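Local coordinates for YARHG domain-containing protein (Legionella pneumophila subsp. pneumophila, PDB 4G2A), which is of unknown function but may bind nutrients, and contains DUF4424 and YARHG regions, at residues I62-P67 and Y125-T130; L12-S17 and G164-D169; N182-L187 and S210-K215. One frame throughout, in Å; residues are numbered along the deposited sequence.

How the contacts relate
Contacts 1 and 2 sit side by side in the beta-rich part of the chain, with centres about 11 Å apart. Strand 60-68 pairs with strand 10-15, and the probable hydrogen bond from Ile14 N to Ala65 O, 2.8 Å, joins the two contacts. Ile62 also packs on Trp167. One sulfate ion bridges them through Ser63 and Ser17. Along the chain, contact 1 is nested inside the loop closed by contact 2. Contact 3 lies on the opposite side of the chain's centre, with its centre about 35 Å from that of contact 1 and 33 Å from that of contact 2. It holds its own sulfates, near residues of the YARHG region.

Contact 1. Residues I62-P67 and Y125-T130; sequences ISMAFP and YFWKTT. With SO4 (sulfate ion), chain B.
Met64 and Trp127 form the apolar centre of this contact, an antiparallel beta ladder between strands 60-68 and 123-131. They are a hydrogen-bonded pair, and both side chains leave the same face of the sheet. Met64, present as selenomethionine, lays CB over one face of the indole, with Met64 CB 3.5 Å from Trp127 CE2. Trp127 CG sits between its own backbone N and carbonyl carbon (chi1 65°), which starts the indole back across the neighbouring strand. The SE atom lies obliquely to the five-membered ring, a Met-aromatic contact. Farther along the indole, Trp127 CZ3 is 3.7 Å from Phe66 CB, which lies in plane at the ring edge. Phe66 and Tyr125 run side by side and point the same way. Tyr125 CD2 meets the edge of the Phe66 ring. Phe95 stacks on Phe66, and Ile139 packs against Met64 and Trp127; Met64, Phe66, Trp127 and Thr129 on this face are buried. Trp127 NE1 is buried here without a polar partner in the model.

On the other face, Ala65 CB sits over the Phe126 ring, 3.7 Å from Phe126 CE2. Ser63 OG approaches the edge of the same ring.

Six backbone bonds hold the ladder, two in each of the pairs Ile62-Thr129, Met64-Trp127 and Phe66-Tyr125. Met64 N to Trp127 O is 2.8 Å and nearly straight. CA-H...O contacts fill the places between them, such as Ala65 CA to Tyr125 O at 3.2 Å. At the Ile62 end, Thr129 OG1 adds a weak bond to Ile62 O and touches Ile62 CG1 at 3.2 Å. Ser63 N points off the ladder to a sulfate ion, probably from the crystallisation liquor, and donates to its O4 at 2.7 Å with an angle of 169°.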
loop_
_atom_site.group_PDB
_atom_site.type_symbol
_atom_site.label_atom_id
_atom_site.label_comp_id
_atom_site.label_asym_id
_atom_site.label_seq_id
_atom_site.Cartn_x
_atom_site.Cartn_y
_atom_site.Cartn_z
ATOM N N ILE A 62 29.525 0.178 -11.703
ATOM C CA ILE A 62 28.245 -0.109 -12.350
ATOM C C ILE A 62 27.260 1.043 -12.119
ATOM O O ILE A 62 27.360 1.798 -11.149
ATOM C CB ILE A 62 27.616 -1.486 -11.922
ATOM C CG1 ILE A 62 27.013 -1.467 -10.496
ATOM C CG2 ILE A 62 28.556 -2.682 -12.132
ATOM C CD1 ILE A 62 25.703 -2.224 -10.371
ATOM N N SER A 63 26.316 1.162 -13.027
ATOM C CA SER A 63 25.239 2.117 -12.939
ATOM C C SER A 63 23.998 1.360 -12.411
ATOM O O SER A 63 23.663 0.271 -12.897
ATOM C CB SER A 63 24.998 2.767 -14.302
ATOM O OG SER A 63 24.128 3.884 -14.209
HETATM N N MSE A 64 23.401 1.877 -11.345
HETATM C CA MSE A 64 22.205 1.308 -10.736
HETATM C C MSE A 64 21.043 2.192 -11.051
HETATM O O MSE A 64 21.220 3.406 -11.156
HETATM C CB MSE A 64 22.357 1.194 -9.225
HETATM C CG MSE A 64 23.181 0.038 -8.773
HETATM SE SE MSE A 64 22.844 -0.271 -6.884
HETATM C CE MSE A 64 24.342 -1.485 -6.572
ATOM N N ALA A 65 19.840 1.605 -11.156
ATOM C CA ALA A 65 18.636 2.367 -11.451
ATOM C C ALA A 65 17.491 1.994 -10.541
ATOM O O ALA A 65 17.315 0.808 -10.221
ATOM C CB ALA A 65 18.228 2.149 -12.895
ATOM N N PHE A 66 16.702 3.020 -10.130
ATOM C CA PHE A 66 15.461 2.858 -9.371
ATOM C C PHE A 66 14.305 3.122 -10.345
ATOM O O PHE A 66 14.075 4.282 -10.653
ATOM C CB PHE A 66 15.377 3.776 -8.129
ATOM C CG PHE A 66 13.983 3.857 -7.516
ATOM C CD1 PHE A 66 13.525 2.871 -6.648
ATOM C CD2 PHE A 66 13.142 4.929 -7.792
ATOM C CE1 PHE A 66 12.260 2.967 -6.054
ATOM C CE2 PHE A 66 11.871 5.014 -7.205
ATOM C CZ PHE A 66 11.446 4.036 -6.333
ATOM N N PRO A 67 13.599 2.076 -10.863
ATOM C CA PRO A 67 12.485 2.321 -11.795
ATOM C C PRO A 67 11.227 2.764 -11.079
ATOM O O PRO A 67 11.004 2.399 -9.927
ATOM C CB PRO A 67 12.272 0.967 -12.474
ATOM C CG PRO A 67 13.202 0.017 -11.819
ATOM C CD PRO A 67 13.740 0.638 -10.585
ATOM N N TYR A 125 15.607 6.494 -11.860
ATOM C CA TYR A 125 16.639 7.376 -11.293
ATOM C C TYR A 125 17.925 6.582 -11.311
ATOM O O TYR A 125 17.918 5.430 -10.891
ATOM C CB TYR A 125 16.299 7.861 -9.875
ATOM C CG TYR A 125 15.067 8.733 -9.795
ATOM C CD1 TYR A 125 14.920 9.850 -10.616
ATOM C CD2 TYR A 125 14.064 8.471 -8.868
ATOM C CE1 TYR A 125 13.783 10.657 -10.544
ATOM C CE2 TYR A 125 12.922 9.272 -8.789
ATOM C CZ TYR A 125 12.791 10.367 -9.625
ATOM O OH TYR A 125 11.649 11.130 -9.574
ATOM N N PHE A 126 19.003 7.151 -11.851
ATOM C CA PHE A 126 20.290 6.455 -12.007
ATOM C C PHE A 126 21.381 7.035 -11.120
ATOM O O PHE A 126 21.410 8.240 -10.864
ATOM C CB PHE A 126 20.757 6.521 -13.477
ATOM C CG PHE A 126 19.888 5.798 -14.484
ATOM C CD1 PHE A 126 18.749 6.405 -15.012
ATOM C CD2 PHE A 126 20.245 4.540 -14.959
ATOM C CE1 PHE A 126 17.942 5.737 -15.936
ATOM C CE2 PHE A 126 19.453 3.882 -15.910
ATOM C CZ PHE A 126 18.307 4.487 -16.394
ATOM N N TRP A 127 22.310 6.177 -10.686
ATOM C CA TRP A 127 23.467 6.564 -9.881
ATOM C C TRP A 127 24.617 5.561 -10.111
ATOM O O TRP A 127 24.375 4.405 -10.473
ATOM C CB TRP A 127 23.094 6.682 -8.380
ATOM C CG TRP A 127 22.688 5.390 -7.723
ATOM C CD1 TRP A 127 23.492 4.544 -7.016
ATOM C CD2 TRP A 127 21.367 4.839 -7.646
ATOM N NE1 TRP A 127 22.772 3.461 -6.578
ATOM C CE2 TRP A 127 21.458 3.630 -6.920
ATOM C CE3 TRP A 127 20.111 5.242 -8.136
ATOM C CZ2 TRP A 127 20.345 2.808 -6.684
ATOM C CZ3 TRP A 127 19.016 4.423 -7.908
ATOM C CH2 TRP A 127 19.140 3.221 -7.189
ATOM N N LYS A 128 25.864 6.010 -9.908
ATOM C CA LYS A 128 27.033 5.140 -10.062
ATOM C C LYS A 128 27.380 4.516 -8.736
ATOM O O LYS A 128 27.143 5.117 -7.685
ATOM C CB LYS A 128 28.255 5.899 -10.625
ATOM C CG LYS A 128 28.063 6.476 -12.027
ATOM C CD LYS A 128 28.164 5.436 -13.162
ATOM C CE LYS A 128 27.577 5.951 -14.458
ATOM N NZ LYS A 128 28.230 7.213 -14.922
ATOM N N THR A 129 27.904 3.283 -8.782
ATOM C CA THR A 129 28.349 2.537 -7.602
ATOM C C THR A 129 29.675 1.846 -7.955
ATOM O O THR A 129 29.733 1.075 -8.914
ATOM C CB THR A 129 27.287 1.540 -7.089
ATOM O OG1 THR A 129 27.186 0.453 -8.001
ATOM C CG2 THR A 129 25.920 2.158 -6.893
ATOM N N THR A 130 30.735 2.158 -7.204
ATOM C CA THR A 130 32.044 1.550 -7.393
ATOM C C THR A 130 32.241 0.527 -6.285
ATOM O O THR A 130 32.042 0.817 -5.101
ATOM C CB THR A 130 33.181 2.600 -7.468
ATOM O OG1 THR A 130 32.907 3.500 -8.549
ATOM C CG2 THR A 130 34.545 1.966 -7.720
HETATM S S SO4 B . 26.951 -0.082 -16.412
HETATM O O1 SO4 B . 26.165 0.647 -17.410
HETATM O O2 SO4 B . 27.391 -1.372 -16.948
HETATM O O3 SO4 B . 28.127 0.709 -16.037
HETATM O O4 SO4 B . 26.121 -0.314 -15.243
#

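Contact 2. Residues L12-S17 and G164-D169; sequences LPIPVS and GALWQD. With SO4 (sulfate ion), chain B.
Pro15 lies over one face of the Trp167 indole and forms the centre of this contact. Its CG stands almost directly above the centre of the six-membered ring, a CH-pi contact with the centroid 3.6 Å away and only 2° off the ring normal. Pro15 CD sits nearer the rim, 3.5 Å from Trp167 CE2. Trp167 CG is anti to its carbonyl carbon, and chi2 of 103° turns the indole so that its face meets the proline while NE1 reaches Pro13.

Trp167 NE1 donates to Pro13 O at 3.0 Å, with an N-H...O angle of 162°. The oxygen lies in the indole plane. Seen from the carbonyl, the donor stands above the peptide plane. This bond and the proline on the face help to fix how the ring is turned. Phe52 also meets the indole, and Ile62 and Met64 of strand 60-68 touch it.

Leu166 lies at the end of a 3-10 segment. Its CB presses on Pro15 CD at 3.6 Å. Its CD1 branch reaches both CB and CG2 of Ile14, with Leu166 CD1 to Ile14 CG2 at 3.9 Å. At the other end Leu12 extends CD1 to Gly164, 3.7 Å from Gly164 CA.

Beyond the apolar part, Ser17 OG donates to O2 of a sulfate ion, probably from the crystallisation liquor. The 3-10 segment closes with the bond Trp167 N to Gly164 O. The contact is centred on a CH-pi contact of Pro15 over the Trp167 indole, joining the loop after strand 155-160 to strand 10-15 in the beta-rich region that includes the DUF4424 sequence.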
loop_
_atom_site.group_PDB
_atom_site.type_symbol
_atom_site.label_atom_id
_atom_site.label_comp_id
_atom_site.label_asym_id
_atom_site.label_seq_id
_atom_site.Cartn_x
_atom_site.Cartn_y
_atom_site.Cartn_z
ATOM N N LEU A 12 12.852 -2.646 -6.214
ATOM C CA LEU A 12 14.249 -2.981 -5.900
ATOM C C LEU A 12 15.181 -2.153 -6.805
ATOM O O LEU A 12 14.765 -1.854 -7.935
ATOM C CB LEU A 12 14.537 -4.496 -6.153
ATOM C CG LEU A 12 14.127 -5.517 -5.111
ATOM C CD1 LEU A 12 14.498 -6.892 -5.568
ATOM C CD2 LEU A 12 14.780 -5.250 -3.753
ATOM N N PRO A 13 16.429 -1.807 -6.408
ATOM C CA PRO A 13 17.339 -1.190 -7.388
ATOM C C PRO A 13 17.677 -2.241 -8.439
ATOM O O PRO A 13 17.635 -3.442 -8.141
ATOM C CB PRO A 13 18.580 -0.796 -6.560
ATOM C CG PRO A 13 18.280 -1.139 -5.151
ATOM C CD PRO A 13 17.139 -2.121 -5.154
ATOM N N ILE A 14 17.945 -1.827 -9.674
ATOM C CA ILE A 14 18.268 -2.815 -10.691
ATOM C C ILE A 14 19.558 -2.425 -11.417
ATOM O O ILE A 14 19.862 -1.237 -11.513
ATOM C CB ILE A 14 17.084 -3.037 -11.675
ATOM C CG1 ILE A 14 16.687 -1.770 -12.427
ATOM C CG2 ILE A 14 15.889 -3.657 -10.981
ATOM C CD1 ILE A 14 16.692 -1.951 -13.875
ATOM N N PRO A 15 20.304 -3.391 -11.990
ATOM C CA PRO A 15 21.481 -3.007 -12.783
ATOM C C PRO A 15 21.100 -2.674 -14.232
ATOM O O PRO A 15 20.161 -3.253 -14.775
ATOM C CB PRO A 15 22.376 -4.249 -12.718
ATOM C CG PRO A 15 21.457 -5.404 -12.407
ATOM C CD PRO A 15 20.110 -4.862 -11.982
ATOM N N VAL A 16 21.845 -1.738 -14.857
ATOM C CA VAL A 16 21.661 -1.314 -16.247
ATOM C C VAL A 16 22.124 -2.466 -17.170
ATOM O O VAL A 16 21.454 -2.756 -18.163
ATOM C CB VAL A 16 22.416 0.019 -16.520
ATOM C CG1 VAL A 16 22.319 0.436 -17.987
ATOM C CG2 VAL A 16 21.894 1.134 -15.622
ATOM N N SER A 17 23.224 -3.153 -16.790
ATOM C CA SER A 17 23.810 -4.301 -17.501
ATOM C C SER A 17 23.631 -5.630 -16.692
ATOM O O SER A 17 22.670 -5.751 -15.932
ATOM C CB SER A 17 25.290 -4.038 -17.796
ATOM O OG SER A 17 25.452 -2.917 -18.648
ATOM N N GLY A 164 14.704 -8.628 -8.866
ATOM C CA GLY A 164 15.872 -9.123 -8.145
ATOM C C GLY A 164 16.638 -10.192 -8.913
ATOM O O GLY A 164 17.827 -10.402 -8.665
ATOM N N ALA A 165 15.957 -10.834 -9.901
ATOM C CA ALA A 165 16.472 -11.832 -10.846
ATOM C C ALA A 165 17.506 -11.220 -11.816
ATOM O O ALA A 165 18.175 -11.963 -12.524
ATOM C CB ALA A 165 15.318 -12.430 -11.644
ATOM N N LEU A 166 17.609 -9.873 -11.876
ATOM C CA LEU A 166 18.596 -9.205 -12.721
ATOM C C LEU A 166 20.002 -9.232 -12.057
ATOM O O LEU A 166 21.014 -9.043 -12.735
ATOM C CB LEU A 166 18.174 -7.766 -13.034
ATOM C CG LEU A 166 16.963 -7.602 -13.951
ATOM C CD1 LEU A 166 16.387 -6.228 -13.828
ATOM C CD2 LEU A 166 17.274 -7.968 -15.404
ATOM N N TRP A 167 20.050 -9.453 -10.731
ATOM C CA TRP A 167 21.296 -9.538 -9.985
ATOM C C TRP A 167 21.810 -10.977 -10.018
ATOM O O TRP A 167 21.031 -11.911 -10.253
ATOM C CB TRP A 167 21.099 -9.033 -8.550
ATOM C CG TRP A 167 20.742 -7.581 -8.495
ATOM C CD1 TRP A 167 19.511 -7.056 -8.264
ATOM C CD2 TRP A 167 21.616 -6.466 -8.734
ATOM N NE1 TRP A 167 19.565 -5.679 -8.306
ATOM C CE2 TRP A 167 20.846 -5.289 -8.584
ATOM C CE3 TRP A 167 22.991 -6.342 -9.024
ATOM C CZ2 TRP A 167 21.391 -4.006 -8.748
ATOM C CZ3 TRP A 167 23.527 -5.071 -9.198
ATOM C CH2 TRP A 167 22.729 -3.922 -9.072
ATOM N N GLN A 168 23.132 -11.144 -9.808
ATOM C CA GLN A 168 23.837 -12.422 -9.839
ATOM C C GLN A 168 23.279 -13.400 -8.829
ATOM O O GLN A 168 22.988 -13.020 -7.695
ATOM C CB GLN A 168 25.332 -12.226 -9.608
ATOM C CG GLN A 168 26.149 -13.444 -10.008
ATOM C CD GLN A 168 27.607 -13.249 -9.747
ATOM O OE1 GLN A 168 28.010 -12.534 -8.828
ATOM N NE2 GLN A 168 28.430 -13.884 -10.565
ATOM N N ASP A 169 23.121 -14.665 -9.271
ATOM C CA ASP A 169 22.571 -15.814 -8.535
ATOM C C ASP A 169 21.049 -15.725 -8.503
ATOM O O ASP A 169 20.466 -14.744 -8.985
ATOM C CB ASP A 169 23.172 -15.968 -7.115
ATOM C CG ASP A 169 24.684 -16.186 -7.103
ATOM O OD1 ASP A 169 25.196 -16.905 -8.005
ATOM O OD2 ASP A 169 25.356 -15.642 -6.196
HETATM S S SO4 B . 26.951 -0.082 -16.412
HETATM O O1 SO4 B . 26.165 0.647 -17.410
HETATM O O2 SO4 B . 27.391 -1.372 -16.948
HETATM O O3 SO4 B . 28.127 0.709 -16.037
HETATM O O4 SO4 B . 26.121 -0.314 -15.243
#

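Contact 3. Residues N182-L187 and S210-K215; sequences NTPTRL and SRADRK. With SO4 (sulfate ion), chain H; SO4 (sulfate ion), chain G.
Arg186 and Arg214 stack at a sulfate site formed with Arg211, where residues 182-187 meet the loop 210-215 before strand 215-220. The ions probably come from the crystallisation liquor. The two guanidiniums have centres 4.2 Å apart and planes at 21°. Arg186 NH1 lies over the face of Arg214, 3.6 Å from Arg214 NE. These like charges are probably offset by the anions and by Glu190, which forms a salt bridge with Arg214 NH1. Tyr216 OH also bonds that nitrogen.

Arg186 bends at chi2 (-54°), which turns its CD back toward the Arg214 guanidinium. Its NH1 bonds Thr185 O at 2.8 Å, close to the guanidinium plane. Arg186 NH2 donates to O2 of one sulfate at 2.8 Å. Arg186 NE and NH2 both reach O4 of a second sulfate. Arg211 N holds the first sulfate through O4 at 2.7 Å. Arg211 NH2 reaches the same ion weakly and also bonds Trp294 O.

No direct hydrogen bond crosses between the segments. Water fills that role: one molecule links Asn182 N to Ala212 O and Arg214 O, and another links Thr183 O and Thr185 OG1 to Arg214 O. Thr185 OG1 also hydrogen-bonds Tyr216 OH. Pro184 CA makes a CA-H...O contact with Arg211 O, 3.5 Å long. Arg186 and Arg211 converge on one sulfate, with Arg214 stacked behind Arg186, consistent with a basic anion-binding site.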
loop_
_atom_site.group_PDB
_atom_site.type_symbol
_atom_site.label_atom_id
_atom_site.label_comp_id
_atom_site.label_asym_id
_atom_site.label_seq_id
_atom_site.Cartn_x
_atom_site.Cartn_y
_atom_site.Cartn_z
ATOM N N ASN A 182 -0.348 2.147 10.267
ATOM C CA ASN A 182 -0.503 3.162 11.310
ATOM C C ASN A 182 -1.980 3.557 11.527
ATOM O O ASN A 182 -2.270 4.605 12.115
ATOM C CB ASN A 182 0.367 4.386 11.030
ATOM C CG ASN A 182 1.819 4.105 11.276
ATOM O OD1 ASN A 182 2.205 3.614 12.330
ATOM N ND2 ASN A 182 2.655 4.406 10.317
ATOM N N THR A 183 -2.904 2.703 11.062
ATOM C CA THR A 183 -4.358 2.850 11.223
ATOM C C THR A 183 -4.925 1.431 11.345
ATOM O O THR A 183 -4.293 0.532 10.791
ATOM C CB THR A 183 -4.983 3.662 10.054
ATOM O OG1 THR A 183 -6.334 4.022 10.382
ATOM C CG2 THR A 183 -4.978 2.912 8.725
ATOM N N PRO A 184 -6.075 1.156 12.018
ATOM C CA PRO A 184 -6.566 -0.244 12.061
ATOM C C PRO A 184 -6.913 -0.772 10.658
ATOM O O PRO A 184 -7.465 -0.037 9.835
ATOM C CB PRO A 184 -7.790 -0.174 12.994
ATOM C CG PRO A 184 -7.599 1.080 13.776
ATOM C CD PRO A 184 -6.958 2.040 12.809
ATOM N N THR A 185 -6.471 -2.001 10.349
ATOM C CA THR A 185 -6.691 -2.632 9.047
ATOM C C THR A 185 -7.034 -4.107 9.175
ATOM O O THR A 185 -6.856 -4.725 10.225
ATOM C CB THR A 185 -5.430 -2.525 8.102
ATOM O OG1 THR A 185 -4.348 -3.243 8.678
ATOM C CG2 THR A 185 -5.005 -1.100 7.794
ATOM N N ARG A 186 -7.503 -4.655 8.070
ATOM C CA ARG A 186 -7.765 -6.063 7.791
ATOM C C ARG A 186 -7.314 -6.349 6.367
ATOM O O ARG A 186 -7.343 -5.443 5.523
ATOM C CB ARG A 186 -9.266 -6.416 7.947
ATOM C CG ARG A 186 -9.736 -6.679 9.375
ATOM C CD ARG A 186 -8.907 -7.748 10.061
ATOM N NE ARG A 186 -9.286 -7.963 11.455
ATOM C CZ ARG A 186 -8.822 -7.267 12.485
ATOM N NH1 ARG A 186 -7.992 -6.248 12.290
ATOM N NH2 ARG A 186 -9.222 -7.552 13.716
ATOM N N LEU A 187 -6.925 -7.601 6.077
ATOM C CA LEU A 187 -6.617 -7.992 4.702
ATOM C C LEU A 187 -7.928 -8.076 3.950
ATOM O O LEU A 187 -8.925 -8.482 4.550
ATOM C CB LEU A 187 -5.906 -9.364 4.639
ATOM C CG LEU A 187 -4.610 -9.530 5.364
ATOM C CD1 LEU A 187 -4.173 -10.989 5.336
ATOM C CD2 LEU A 187 -3.557 -8.642 4.789
ATOM N N SER A 210 -1.748 -4.890 17.366
ATOM C CA SER A 210 -3.194 -4.721 17.459
ATOM C C SER A 210 -3.599 -3.284 17.161
ATOM O O SER A 210 -2.816 -2.357 17.380
ATOM C CB SER A 210 -3.690 -5.138 18.848
ATOM O OG SER A 210 -3.238 -4.287 19.892
ATOM N N ARG A 211 -4.845 -3.099 16.694
ATOM C CA ARG A 211 -5.444 -1.799 16.399
ATOM C C ARG A 211 -4.595 -1.052 15.347
ATOM O O ARG A 211 -4.260 -1.642 14.323
ATOM C CB ARG A 211 -5.643 -0.974 17.703
ATOM C CG ARG A 211 -6.331 -1.720 18.871
ATOM C CD ARG A 211 -7.859 -1.641 18.859
ATOM N NE ARG A 211 -8.429 -2.363 17.716
ATOM C CZ ARG A 211 -9.135 -1.813 16.728
ATOM N NH1 ARG A 211 -9.446 -0.521 16.763
ATOM N NH2 ARG A 211 -9.556 -2.555 15.717
ATOM N N ALA A 212 -4.238 0.217 15.600
ATOM C CA ALA A 212 -3.436 1.078 14.725
ATOM C C ALA A 212 -1.992 0.582 14.580
ATOM O O ALA A 212 -1.277 1.038 13.695
ATOM C CB ALA A 212 -3.435 2.494 15.277
ATOM N N ASP A 213 -1.573 -0.366 15.427
ATOM C CA ASP A 213 -0.225 -0.914 15.435
ATOM C C ASP A 213 -0.129 -2.284 14.733
ATOM O O ASP A 213 0.929 -2.903 14.781
ATOM C CB ASP A 213 0.265 -1.007 16.892
ATOM C CG ASP A 213 0.289 0.334 17.619
ATOM O OD1 ASP A 213 0.835 1.313 17.050
ATOM O OD2 ASP A 213 -0.230 0.404 18.759
ATOM N N ARG A 214 -1.207 -2.738 14.057
ATOM C CA ARG A 214 -1.241 -4.012 13.332
ATOM C C ARG A 214 -0.304 -3.919 12.122
ATOM O O ARG A 214 -0.496 -3.065 11.274
ATOM C CB ARG A 214 -2.675 -4.381 12.932
ATOM C CG ARG A 214 -2.888 -5.877 12.740
ATOM C CD ARG A 214 -4.120 -6.167 11.892
ATOM N NE ARG A 214 -4.621 -7.533 12.079
ATOM C CZ ARG A 214 -5.063 -8.307 11.096
ATOM N NH1 ARG A 214 -5.068 -7.867 9.845
ATOM N NH2 ARG A 214 -5.524 -9.521 11.357
ATOM N N LYS A 215 0.777 -4.717 12.129
ATOM C CA LYS A 215 1.864 -4.748 11.134
ATOM C C LYS A 215 1.873 -6.061 10.383
ATOM O O LYS A 215 1.469 -7.083 10.943
ATOM C CB LYS A 215 3.230 -4.570 11.821
ATOM C CG LYS A 215 3.463 -3.215 12.453
ATOM C CD LYS A 215 4.665 -3.231 13.422
ATOM C CE LYS A 215 4.292 -3.563 14.843
ATOM N NZ LYS A 215 3.530 -2.462 15.495
HETATM S S SO4 H . -7.147 -5.624 15.798
HETATM O O1 SO4 H . -7.480 -4.450 14.980
HETATM O O2 SO4 H . -8.387 -6.351 16.102
HETATM O O3 SO4 H . -6.230 -6.498 15.074
HETATM O O4 SO4 H . -6.509 -5.210 17.044
HETATM S S SO4 G . -12.146 -9.703 13.142
HETATM O O1 SO4 G . -12.306 -8.587 14.080
HETATM O O2 SO4 G . -13.114 -10.753 13.450
HETATM O O3 SO4 G . -12.368 -9.237 11.770
HETATM O O4 SO4 G . -10.795 -10.249 13.262
HETATM O O HOH W 1 0.063 -0.210 11.817
HETATM O O HOH W 2 -3.066 -1.864 10.655
HETATM O O HOH W 3 -5.931 -3.284 12.967
#